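Local coordinates for protein haloacid dehalogenase-like hydrolase (Klebsiella pneumoniae subsp. pneumoniae, PDB 3PGV) that probably acts as a magnesium-dependent phosphatase of the Cof family within the HAD-like hydrolases, and holds a calcium ion in this crystal, at residues A[22-27]-A[227-232]. Sequence-based numbering, arbitrary orientation.
Sequences QVVASD and DCIAFG. With CA (calcium ion), chain E.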
loop_
_atom_site.group_PDB
_atom_site.type_symbol
_atom_site.label_atom_id
_atom_site.label_comp_id
_atom_site.label_asym_id
_atom_site.label_seq_id
_atom_site.Cartn_x
_atom_site.Cartn_y
_atom_site.Cartn_z
ATOM N N GLN A 22 -6.521 5.391 19.450
ATOM C CA GLN A 22 -5.342 6.254 19.552
ATOM C C GLN A 22 -4.533 6.273 18.272
ATOM O O GLN A 22 -3.712 7.174 18.080
ATOM C CB GLN A 22 -4.457 5.844 20.745
ATOM C CG GLN A 22 -4.988 6.321 22.086
ATOM C CD GLN A 22 -5.094 7.825 22.146
ATOM O OE1 GLN A 22 -4.121 8.557 21.915
ATOM N NE2 GLN A 22 -6.284 8.318 22.444
ATOM N N VAL A 23 -4.718 5.256 17.413
ATOM C CA VAL A 23 -3.994 5.168 16.143
ATOM C C VAL A 23 -4.972 5.179 14.972
ATOM O O VAL A 23 -5.885 4.347 14.920
ATOM C CB VAL A 23 -3.064 3.914 16.096
ATOM C CG1 VAL A 23 -2.302 3.841 14.768
ATOM C CG2 VAL A 23 -2.095 3.898 17.282
ATOM N N VAL A 24 -4.786 6.121 14.034
ATOM C CA VAL A 24 -5.563 6.168 12.810
ATOM C C VAL A 24 -4.669 5.723 11.655
ATOM O O VAL A 24 -3.618 6.330 11.423
ATOM C CB VAL A 24 -6.182 7.577 12.545
ATOM C CG1 VAL A 24 -6.829 7.643 11.159
ATOM C CG2 VAL A 24 -7.188 7.946 13.621
ATOM N N ALA A 25 -5.053 4.630 10.964
ATOM C CA ALA A 25 -4.300 4.135 9.812
ATOM C C ALA A 25 -5.086 4.376 8.550
ATOM O O ALA A 25 -6.291 4.117 8.513
ATOM C CB ALA A 25 -4.003 2.658 9.966
ATOM N N SER A 26 -4.444 4.915 7.526
ATOM C CA SER A 26 -5.161 5.170 6.303
ATOM C C SER A 26 -4.341 4.896 5.084
ATOM O O SER A 26 -3.197 5.352 4.982
ATOM C CB SER A 26 -5.689 6.605 6.273
ATOM O OG SER A 26 -6.547 6.818 5.158
ATOM N N ASP A 27 -4.949 4.210 4.110
ATOM C CA ASP A 27 -4.413 4.095 2.771
ATOM C C ASP A 27 -4.433 5.521 2.142
ATOM O O ASP A 27 -5.126 6.410 2.656
ATOM C CB ASP A 27 -5.277 3.112 1.941
ATOM C CG ASP A 27 -4.937 3.054 0.457
ATOM O OD1 ASP A 27 -3.731 3.131 0.117
ATOM O OD2 ASP A 27 -5.876 2.906 -0.360
ATOM N N ASP A 227 -6.247 -0.704 19.114
ATOM C CA ASP A 227 -6.184 0.754 19.248
ATOM C C ASP A 227 -6.234 1.430 17.896
ATOM O O ASP A 227 -6.135 2.664 17.813
ATOM C CB ASP A 227 -4.905 1.160 19.996
ATOM C CG ASP A 227 -4.832 0.608 21.400
ATOM O OD1 ASP A 227 -5.796 0.817 22.171
ATOM O OD2 ASP A 227 -3.806 -0.013 21.738
ATOM N N CYS A 228 -6.397 0.631 16.825
ATOM C CA CYS A 228 -6.362 1.150 15.467
ATOM C C CYS A 228 -7.695 1.211 14.799
ATOM O O CYS A 228 -8.463 0.249 14.839
ATOM C CB CYS A 228 -5.357 0.378 14.619
ATOM S SG CYS A 228 -3.677 0.377 15.283
ATOM N N ILE A 229 -7.932 2.306 14.080
ATOM C CA ILE A 229 -9.008 2.427 13.108
ATOM C C ILE A 229 -8.353 2.586 11.734
ATOM O O ILE A 229 -7.413 3.379 11.595
ATOM C CB ILE A 229 -10.005 3.583 13.441
ATOM C CG1 ILE A 229 -11.136 3.663 12.368
ATOM C CG2 ILE A 229 -9.269 4.938 13.607
ATOM C CD1 ILE A 229 -12.296 4.610 12.695
ATOM N N ALA A 230 -8.757 1.754 10.749
ATOM C CA ALA A 230 -8.130 1.780 9.429
ATOM C C ALA A 230 -9.103 2.094 8.294
ATOM O O ALA A 230 -10.289 1.754 8.371
ATOM C CB ALA A 230 -7.421 0.474 9.161
ATOM N N PHE A 231 -8.582 2.702 7.208
ATOM C CA PHE A 231 -9.366 3.068 6.022
ATOM C C PHE A 231 -8.635 2.587 4.762
ATOM O O PHE A 231 -7.414 2.751 4.659
ATOM C CB PHE A 231 -9.577 4.593 5.973
ATOM C CG PHE A 231 -10.281 5.171 7.181
ATOM C CD1 PHE A 231 -9.565 5.522 8.326
ATOM C CD2 PHE A 231 -11.645 5.438 7.148
ATOM C CE1 PHE A 231 -10.218 6.063 9.447
ATOM C CE2 PHE A 231 -12.298 5.981 8.270
ATOM C CZ PHE A 231 -11.577 6.294 9.409
ATOM N N GLY A 232 -9.381 1.985 3.825
ATOM C CA GLY A 232 -8.819 1.464 2.572
ATOM C C GLY A 232 -9.850 1.216 1.482
ATOM O O GLY A 232 -11.063 1.210 1.748
HETATM CA CA CA E . -5.892 2.436 -2.500
HETATM O O HOH W 1 -4.961 0.161 -1.602
#
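V23 to D27 and C228 to G232 run side by side as parallel neighbours, their axes 12° apart, joined by a ladder of five backbone hydrogen bonds whose first rung falls on D227, just ahead of the second strand. V23, A25 and D27 alone serve the first strand's side of it: V23 N gives to D227 O, I229 N to V23 O, A25 N to I229 O, F231 N to A25 O, and D27 N to F231 O. The link from A25 N to I229 O is short (2.7 Å) and almost straight, whereas the one from F231 N to A25 O is bent to 134° at the hydrogen. A230 CA also comes to 3.1 Å from A25 O, which lies near the plane of the F231 ring, at its edge.

On the face carrying V24, S26, I229 and F231, the CG2 methyls of V24 and I229 meet at 3.7 Å, the two branched chains running abreast. V24 CG1, anti to its own N (chi1 172°), reaches instead to the rim of the F231 ring, 4.1 Å from CE1. Helix 274-283 packs over V24 and I229 through Y283. On the opposite face, C228 SG rests 3.7 Å from V23 CB, and the CB methyls of A25 and A230 sit 4.1 Å apart; L214 of helix 210-220 touches A25 and C228.

D27 stands just before helix 28-32, and its OD2 binds calcium at 2.2 Å, with D29 O and D233 OD1 as further protein ligands. T31 hydrogen-bonds OD2 and K210 forms a salt bridge to OD1, so both carboxylate oxygens are held. Strand 56-60 flanks V23 to D27 on its other edge. This is the centre of the Rossmann-like HAD core, where the central pair of parallel strands delivers metal-binding aspartates at or just beyond their C-terminal ends.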